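Long-range contacts in BtGH115A (Bacteroides thetaiotaomicron, PDB 5BY3), which acts as a family GH115 4-O-methyl-alpha-glucuronidase with specificity for decorated arabinogalactans: residues N570-Y575 against E587-A592; V516-W521 against A579-E584. One frame throughout, in Å; residues are numbered along the deposited sequence.

Contact 1 (N570-Y575 against E587-A592)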
ATOM      1  N   ASN A 570       5.641  16.869  14.585  1.00 42.06           N
ATOM      2  CA  ASN A 570       4.546  17.687  15.101  1.00 40.61           C
ATOM      3  C   ASN A 570       5.067  18.762  16.048  1.00 40.36           C
ATOM      4  O   ASN A 570       4.711  19.925  15.931  1.00 44.76           O
ATOM      5  CB  ASN A 570       3.423  16.823  15.653  1.00 36.32           C
ATOM      6  CG  ASN A 570       2.529  16.286  14.545  1.00 40.75           C
ATOM      7  OD1 ASN A 570       1.383  16.719  14.406  1.00 40.00           O
ATOM      8  ND2 ASN A 570       3.057  15.343  13.723  1.00 39.98           N
ATOM      9  N   ARG A 571       5.974  18.379  16.929  1.00 42.88           N
ATOM     10  CA  ARG A 571       6.680  19.341  17.794  1.00 44.33           C
ATOM     11  C   ARG A 571       7.342  20.464  17.021  1.00 39.72           C
ATOM     12  O   ARG A 571       7.150  21.619  17.357  1.00 37.65           O
ATOM     13  CB  ARG A 571       7.710  18.623  18.669  1.00 45.74           C
ATOM     14  CG  ARG A 571       7.065  17.745  19.731  1.00 47.20           C
ATOM     15  CD  ARG A 571       7.960  17.583  20.941  1.00 51.49           C
ATOM     16  NE  ARG A 571       7.266  16.853  21.994  1.00 53.70           N
ATOM     17  CZ  ARG A 571       7.859  16.131  22.942  1.00 52.03           C
ATOM     18  NH1 ARG A 571       9.182  16.001  22.990  1.00 49.35           N
ATOM     19  NH2 ARG A 571       7.108  15.504  23.822  1.00 44.23           N
ATOM     20  N   LYS A 572       8.108  20.119  15.981  1.00 39.95           N
ATOM     21  CA  LYS A 572       8.886  21.105  15.233  1.00 39.51           C
ATOM     22  C   LYS A 572       7.977  22.151  14.621  1.00 44.29           C
ATOM     23  O   LYS A 572       8.238  23.376  14.718  1.00 45.50           O
ATOM     24  CB  LYS A 572       9.725  20.445  14.124  1.00 40.98           C
ATOM     25  CG  LYS A 572      10.658  21.409  13.344  1.00 36.47           C
ATOM     26  CD  LYS A 572      11.253  20.743  12.106  1.00 37.98           C
ATOM     27  CE  LYS A 572      10.295  20.747  10.904  1.00 35.84           C
ATOM     28  NZ  LYS A 572      10.925  20.142   9.704  1.00 36.57           N
ATOM     29  N   LEU A 573       6.910  21.660  14.004  1.00 40.59           N
ATOM     30  CA  LEU A 573       6.000  22.514  13.266  1.00 40.77           C
ATOM     31  C   LEU A 573       4.954  23.149  14.181  1.00 40.54           C
ATOM     32  O   LEU A 573       4.584  24.300  13.964  1.00 36.80           O
ATOM     33  CB  LEU A 573       5.400  21.759  12.027  1.00 41.83           C
ATOM     34  CG  LEU A 573       6.516  21.592  10.967  1.00 43.83           C
ATOM     35  CD1 LEU A 573       6.575  20.234  10.296  1.00 43.49           C
ATOM     36  CD2 LEU A 573       6.517  22.718   9.950  1.00 37.53           C
ATOM     37  N   LEU A 574       4.476  22.433  15.203  1.00 39.64           N
ATOM     38  CA  LEU A 574       3.502  23.067  16.092  1.00 43.59           C
ATOM     39  C   LEU A 574       4.099  24.100  17.064  1.00 45.08           C
ATOM     40  O   LEU A 574       3.474  25.153  17.257  1.00 45.08           O
ATOM     41  CB  LEU A 574       2.610  22.059  16.788  1.00 44.38           C
ATOM     42  CG  LEU A 574       1.673  21.399  15.791  1.00 45.63           C
ATOM     43  CD1 LEU A 574       0.842  20.358  16.518  1.00 46.39           C
ATOM     44  CD2 LEU A 574       0.785  22.427  15.114  1.00 43.68           C
ATOM     45  N   TYR A 575       5.282  23.828  17.646  1.00 39.97           N
ATOM     46  CA  TYR A 575       5.973  24.840  18.471  1.00 45.62           C
ATOM     47  C   TYR A 575       6.302  26.057  17.619  1.00 47.56           C
ATOM     48  O   TYR A 575       6.169  27.178  18.068  1.00 46.68           O
ATOM     49  CB  TYR A 575       7.278  24.330  19.077  1.00 48.35           C
ATOM     50  CG  TYR A 575       7.197  23.223  20.126  1.00 47.23           C
ATOM     51  CD1 TYR A 575       6.141  23.155  21.042  1.00 44.26           C
ATOM     52  CD2 TYR A 575       8.250  22.281  20.240  1.00 49.30           C
ATOM     53  CE1 TYR A 575       6.084  22.145  21.993  1.00 50.47           C
ATOM     54  CE2 TYR A 575       8.219  21.275  21.200  1.00 56.59           C
ATOM     55  CZ  TYR A 575       7.140  21.205  22.080  1.00 60.38           C
ATOM     56  OH  TYR A 575       7.118  20.191  23.029  1.00 66.93           O
ATOM     57  N   GLU A 587      13.394  27.943  20.086  1.00 66.70           N
ATOM     58  CA  GLU A 587      14.409  26.947  20.359  1.00 67.77           C
ATOM     59  C   GLU A 587      13.822  25.542  20.498  1.00 59.44           C
ATOM     60  O   GLU A 587      14.482  24.562  20.172  1.00 53.79           O
ATOM     61  CB  GLU A 587      15.249  27.345  21.573  1.00 75.98           C
ATOM     62  CG  GLU A 587      16.483  28.179  21.212  1.00 92.84           C
ATOM     63  CD  GLU A 587      17.664  27.367  20.639  1.00101.11           C
ATOM     64  OE1 GLU A 587      18.568  27.982  20.022  1.00102.81           O
ATOM     65  OE2 GLU A 587      17.714  26.121  20.795  1.00101.91           O
ATOM     66  N   LYS A 588      12.576  25.451  20.950  1.00 55.79           N
ATOM     67  CA  LYS A 588      11.903  24.157  21.056  1.00 57.59           C
ATOM     68  C   LYS A 588      11.689  23.522  19.667  1.00 59.51           C
ATOM     69  O   LYS A 588      11.777  22.286  19.513  1.00 54.23           O
ATOM     70  CB  LYS A 588      10.571  24.300  21.778  1.00 58.55           C
ATOM     71  CG  LYS A 588      10.689  24.630  23.249  1.00 53.36           C
ATOM     72  CD  LYS A 588       9.473  24.120  23.979  1.00 53.36           C
ATOM     73  CE  LYS A 588       9.855  23.559  25.349  1.00 57.92           C
ATOM     74  NZ  LYS A 588       8.650  23.333  26.204  1.00 53.62           N
ATOM     75  N   SER A 589      11.463  24.377  18.663  1.00 56.65           N
ATOM     76  CA  SER A 589      11.271  23.930  17.279  1.00 54.11           C
ATOM     77  C   SER A 589      12.546  23.357  16.714  1.00 52.81           C
ATOM     78  O   SER A 589      12.536  22.276  16.102  1.00 54.18           O
ATOM     79  CB  SER A 589      10.773  25.064  16.400  1.00 53.54           C
ATOM     80  OG  SER A 589      10.662  24.622  15.068  1.00 62.65           O
ATOM     81  N   ASP A 590      13.641  24.084  16.933  1.00 52.00           N
ATOM     82  CA  ASP A 590      14.969  23.629  16.547  1.00 51.36           C
ATOM     83  C   ASP A 590      15.355  22.344  17.274  1.00 51.16           C
ATOM     84  O   ASP A 590      15.895  21.429  16.655  1.00 59.08           O
ATOM     85  CB  ASP A 590      16.018  24.742  16.704  1.00 54.62           C
ATOM     86  CG  ASP A 590      15.944  25.819  15.574  1.00 63.52           C
ATOM     87  OD1 ASP A 590      15.541  25.514  14.423  1.00 60.72           O
ATOM     88  OD2 ASP A 590      16.318  26.984  15.834  1.00 60.13           O
ATOM     89  N   ALA A 591      15.045  22.249  18.561  1.00 44.56           N
ATOM     90  CA  ALA A 591      15.396  21.049  19.316  1.00 52.23           C
ATOM     91  C   ALA A 591      14.699  19.796  18.738  1.00 50.12           C
ATOM     92  O   ALA A 591      15.333  18.730  18.556  1.00 50.53           O
ATOM     93  CB  ALA A 591      15.109  21.222  20.811  1.00 48.28           C
ATOM     94  N   ALA A 592      13.411  19.966  18.441  1.00 43.74           N
ATOM     95  CA  ALA A 592      12.560  18.956  17.812  1.00 44.38           C
ATOM     96  C   ALA A 592      13.133  18.525  16.475  1.00 47.04           C
ATOM     97  O   ALA A 592      13.222  17.322  16.207  1.00 49.90           O
ATOM     98  CB  ALA A 592      11.145  19.488  17.637  1.00 39.70           C
TER
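Tyr575 and Lys572 meet Lys588, Ser589 and Ala592 across a helical hairpin, in which the chain leaves helix 552-580, reverses through a short connection and returns as helix 587-603. The two segments run antiparallel at 160°, their axes approaching to 7.6 Å. Small residues, Ser589 and Ala592, face the other helix where the axes come this close, consistent with so tight a pairing. The CA atoms of Lys572 and Ser589 lie 4.2 Å apart. Ser589 holds OG anti to its own backbone N (chi1 177°), from where the hydroxyl donates to Lys572 O at 2.7 Å and ties one helix backbone to the side chain of the other. The aliphatic part of Lys572 closes over the same spot, its CG lying 3.4 Å from Ser589 O, while NZ leads away to the carbonyls of Val624 and Asn626. One turn along, Ala592 CB settles 3.5 Å from Lys572 N and also touches Arg571 CB. Beside this tight seam stands the Tyr575 ring. Lys588 CB presses on its CD2 at 3.4 Å, and the lysine chain then rises across the ring, putting CD over the centre of one face in a CH-pi contact, 4.1 Å from the centroid and 9° off the normal. Arg571 CA lies over the opposite face, nearer the rim, so the ring is held between the two helices. An alanine in place of Tyr575 would probably leave the Lys588 methylenes without their aromatic platform and the lysine chain more free to turn. Helix 523-543 packs against the first arm, helix 552-580, with Leu530 touching Tyr575, Ile526 touching Leu574, and Ser534 bonded to Arg571 NH2; on helix 587-603, Asp590 forms a salt bridge with Arg630.

Contact 2 (V516-W521 against A579-E584)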
ATOM      1  N   VAL A 516       6.064  27.599   4.816  1.00 42.50           N
ATOM      2  CA  VAL A 516       5.447  27.042   6.010  1.00 39.87           C
ATOM      3  C   VAL A 516       4.520  28.073   6.735  1.00 43.42           C
ATOM      4  O   VAL A 516       4.879  29.255   6.906  1.00 42.04           O
ATOM      5  CB  VAL A 516       6.520  26.422   6.926  1.00 42.74           C
ATOM      6  CG1 VAL A 516       5.990  26.199   8.334  1.00 47.12           C
ATOM      7  CG2 VAL A 516       7.010  25.090   6.360  1.00 43.65           C
ATOM      8  N   LYS A 517       3.330  27.617   7.145  1.00 40.52           N
ATOM      9  CA  LYS A 517       2.276  28.510   7.629  1.00 42.94           C
ATOM     10  C   LYS A 517       1.286  27.779   8.534  1.00 43.33           C
ATOM     11  O   LYS A 517       1.163  26.557   8.452  1.00 48.83           O
ATOM     12  CB  LYS A 517       1.544  29.170   6.452  1.00 41.32           C
ATOM     13  CG  LYS A 517       0.811  28.176   5.546  1.00 46.06           C
ATOM     14  CD  LYS A 517       1.042  28.465   4.068  1.00 53.48           C
ATOM     15  CE  LYS A 517      -0.129  29.227   3.517  1.00 50.32           C
ATOM     16  NZ  LYS A 517      -1.362  28.407   3.714  1.00 47.93           N
ATOM     17  N   ASP A 518       0.585  28.541   9.377  1.00 42.23           N
ATOM     18  CA  ASP A 518      -0.419  28.020  10.315  1.00 43.70           C
ATOM     19  C   ASP A 518      -1.360  26.976   9.695  1.00 42.90           C
ATOM     20  O   ASP A 518      -1.875  27.140   8.575  1.00 43.43           O
ATOM     21  CB  ASP A 518      -1.307  29.158  10.884  1.00 43.51           C
ATOM     22  CG  ASP A 518      -0.526  30.239  11.645  1.00 51.42           C
ATOM     23  OD1 ASP A 518       0.711  30.129  11.857  1.00 48.89           O
ATOM     24  OD2 ASP A 518      -1.196  31.218  12.040  1.00 53.43           O
ATOM     25  N   LEU A 519      -1.595  25.920  10.450  1.00 41.36           N
ATOM     26  CA  LEU A 519      -2.708  25.038  10.205  1.00 42.17           C
ATOM     27  C   LEU A 519      -3.891  25.753  10.833  1.00 40.00           C
ATOM     28  O   LEU A 519      -3.682  26.482  11.807  1.00 38.55           O
ATOM     29  CB  LEU A 519      -2.446  23.681  10.859  1.00 39.61           C
ATOM     30  CG  LEU A 519      -1.313  22.933  10.148  1.00 40.87           C
ATOM     31  CD1 LEU A 519      -0.560  22.103  11.138  1.00 38.37           C
ATOM     32  CD2 LEU A 519      -1.836  22.068   9.013  1.00 42.02           C
ATOM     33  N   PRO A 520      -5.122  25.593  10.270  1.00 38.78           N
ATOM     34  CA  PRO A 520      -6.254  26.357  10.858  1.00 36.70           C
ATOM     35  C   PRO A 520      -6.802  25.712  12.146  1.00 42.06           C
ATOM     36  O   PRO A 520      -7.978  25.273  12.200  1.00 40.00           O
ATOM     37  CB  PRO A 520      -7.303  26.380   9.724  1.00 36.27           C
ATOM     38  CG  PRO A 520      -6.967  25.201   8.825  1.00 36.64           C
ATOM     39  CD  PRO A 520      -5.514  24.823   9.061  1.00 33.94           C
ATOM     40  N   TRP A 521      -5.943  25.629  13.171  1.00 42.23           N
ATOM     41  CA  TRP A 521      -6.313  25.004  14.441  1.00 40.48           C
ATOM     42  C   TRP A 521      -6.111  25.985  15.616  1.00 44.37           C
ATOM     43  O   TRP A 521      -5.246  26.849  15.556  1.00 49.46           O
ATOM     44  CB  TRP A 521      -5.521  23.710  14.675  1.00 41.37           C
ATOM     45  CG  TRP A 521      -5.584  22.621  13.614  1.00 45.17           C
ATOM     46  CD1 TRP A 521      -6.534  22.451  12.604  1.00 50.63           C
ATOM     47  CD2 TRP A 521      -4.671  21.520  13.478  1.00 43.88           C
ATOM     48  NE1 TRP A 521      -6.230  21.324  11.851  1.00 48.02           N
ATOM     49  CE2 TRP A 521      -5.091  20.750  12.357  1.00 42.51           C
ATOM     50  CE3 TRP A 521      -3.520  21.121  14.181  1.00 37.63           C
ATOM     51  CZ2 TRP A 521      -4.418  19.610  11.958  1.00 39.72           C
ATOM     52  CZ3 TRP A 521      -2.861  20.027  13.778  1.00 37.18           C
ATOM     53  CH2 TRP A 521      -3.309  19.253  12.689  1.00 39.93           C
ATOM     54  N   ALA A 579       5.256  29.700  18.352  1.00 41.52           N
ATOM     55  CA  ALA A 579       6.346  30.682  18.380  1.00 45.47           C
ATOM     56  C   ALA A 579       6.126  31.932  17.522  1.00 51.59           C
ATOM     57  O   ALA A 579       6.410  33.035  17.985  1.00 56.67           O
ATOM     58  CB  ALA A 579       7.672  30.020  18.023  1.00 44.78           C
ATOM     59  N   ARG A 580       5.660  31.752  16.280  1.00 52.40           N
ATOM     60  CA  ARG A 580       5.208  32.854  15.406  1.00 49.50           C
ATOM     61  C   ARG A 580       4.240  33.788  16.103  1.00 47.97           C
ATOM     62  O   ARG A 580       4.254  34.983  15.840  1.00 47.77           O
ATOM     63  CB  ARG A 580       4.507  32.316  14.129  1.00 50.03           C
ATOM     64  CG  ARG A 580       5.450  31.795  13.044  1.00 53.70           C
ATOM     65  CD  ARG A 580       4.745  31.611  11.699  1.00 49.66           C
ATOM     66  NE  ARG A 580       3.741  30.530  11.702  1.00 44.66           N
ATOM     67  CZ  ARG A 580       4.009  29.244  11.490  1.00 41.29           C
ATOM     68  NH1 ARG A 580       5.261  28.821  11.269  1.00 39.45           N
ATOM     69  NH2 ARG A 580       3.025  28.366  11.520  1.00 42.43           N
ATOM     70  N   HIS A 581       3.350  33.230  16.931  1.00 46.61           N
ATOM     71  CA  HIS A 581       2.364  34.032  17.660  1.00 47.49           C
ATOM     72  C   HIS A 581       2.804  34.389  19.102  1.00 46.49           C
ATOM     73  O   HIS A 581       1.968  34.769  19.912  1.00 43.22           O
ATOM     74  CB  HIS A 581       0.983  33.339  17.677  1.00 49.11           C
ATOM     75  CG  HIS A 581       0.338  33.244  16.333  1.00 47.95           C
ATOM     76  ND1 HIS A 581       0.581  32.196  15.462  1.00 47.00           N
ATOM     77  CD2 HIS A 581      -0.543  34.061  15.709  1.00 45.54           C
ATOM     78  CE1 HIS A 581      -0.117  32.379  14.354  1.00 42.57           C
ATOM     79  NE2 HIS A 581      -0.815  33.497  14.482  1.00 45.32           N
ATOM     80  N   ASP A 582       4.104  34.274  19.406  1.00 50.97           N
ATOM     81  CA  ASP A 582       4.692  34.808  20.649  1.00 60.50           C
ATOM     82  C   ASP A 582       4.114  34.062  21.862  1.00 61.81           C
ATOM     83  O   ASP A 582       3.837  34.653  22.914  1.00 57.53           O
ATOM     84  CB  ASP A 582       4.439  36.340  20.724  1.00 73.07           C
ATOM     85  CG  ASP A 582       5.564  37.115  21.396  1.00 82.37           C
ATOM     86  OD1 ASP A 582       6.686  37.157  20.831  1.00 83.07           O
ATOM     87  OD2 ASP A 582       5.304  37.721  22.468  1.00 80.00           O
ATOM     88  N   LYS A 583       3.923  32.755  21.688  1.00 60.76           N
ATOM     89  CA  LYS A 583       3.317  31.891  22.711  1.00 59.15           C
ATOM     90  C   LYS A 583       4.226  30.718  23.106  1.00 60.75           C
ATOM     91  O   LYS A 583       3.811  29.838  23.901  1.00 59.26           O
ATOM     92  CB  LYS A 583       1.965  31.358  22.229  1.00 57.00           C
ATOM     93  CG  LYS A 583       1.031  32.448  21.801  1.00 49.27           C
ATOM     94  CD  LYS A 583      -0.415  32.129  22.057  1.00 52.53           C
ATOM     95  CE  LYS A 583      -1.069  33.399  22.581  1.00 51.95           C
ATOM     96  NZ  LYS A 583      -2.434  33.550  22.027  1.00 55.42           N
ATOM     97  N   GLU A 584       5.446  30.726  22.536  1.00 51.03           N
ATOM     98  CA  GLU A 584       6.454  29.690  22.684  1.00 47.52           C
ATOM     99  C   GLU A 584       7.797  30.137  22.202  1.00 51.61           C
ATOM    100  O   GLU A 584       7.886  31.030  21.356  1.00 56.73           O
ATOM    101  CB  GLU A 584       6.112  28.468  21.848  1.00 55.40           C
ATOM    102  CG  GLU A 584       5.477  27.345  22.651  1.00 64.22           C
ATOM    103  CD  GLU A 584       6.442  26.686  23.629  1.00 67.87           C
ATOM    104  OE1 GLU A 584       7.663  27.018  23.608  1.00 62.08           O
ATOM    105  OE2 GLU A 584       5.955  25.842  24.425  1.00 71.07           O
TER
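Asp518 and Arg580 have the nearest CA atoms of the two segments, 9.0 Å apart, with 516-521 running as an irregular loop past the place where helix 552-580 ends. A gap of that width is bridged by side chains. Arg580 bends at chi3 (-68°), which places NE beside the carboxylate of Asp518. The guanidinium grips side-on with two nitrogens, yet both converge on one oxygen: NE reaches OD1 of Asp518 at 3.1 Å, nearly in line with the C-O bond, and NH2 of Arg580 reaches the same OD1 at 2.9 Å on its anti lone pair, with an N-H...O angle of 151°. OD1 lies in the guanidinium plane, and the two flat groups are only 28° apart. This salt bridge fixes the rotation of the arginine head. Lys517 CA sits over one of its faces toward the rim, and Val516 CG1 lies 4.0 Å from Arg580 NH1, the valine crossing the arginine at about a right angle. His581 lies tip to tip with the Asp518 carboxylate, but the pair is modelled too close for its detail to be trusted, and no hydrogen bond is assigned; its ND1 is bonded to Gln577 O. Gln577 also holds the loop through OE1, which accepts from Leu519 N. The arrangement is that of a helix C terminus closed by a Schellman motif: Asp582, with positive phi, is the C-prime residue, Lys583 N bonds to Leu578 O, and Asp582 N bonds to Ala579 O at 3.0 Å, while Arg580, within this turn, ties a surface loop to the helix end.

Overall arrangement
From the N terminus, the chain passes the parallel eight-stranded sheet of the GH115 TIM-barrel family and enters a helix-rich region. The 516-521 loop comes first, ahead of helix 523-543. Helix 552-580 then carries 570-575 and leads into 579-584, where contact 2 closes a largely helical excursion of 57 residues. After a short connection, 587-592 folds back and completes contact 1, which closes only 11 residues. The segments alternate, so the two closures cross. The contacts' centres lie about 11 Å apart, and both contacts use helix 552-580; Leu573 CD2 packs 3.9 Å from Val516 CG1. Together they tie one loop and one helix to this shared helix.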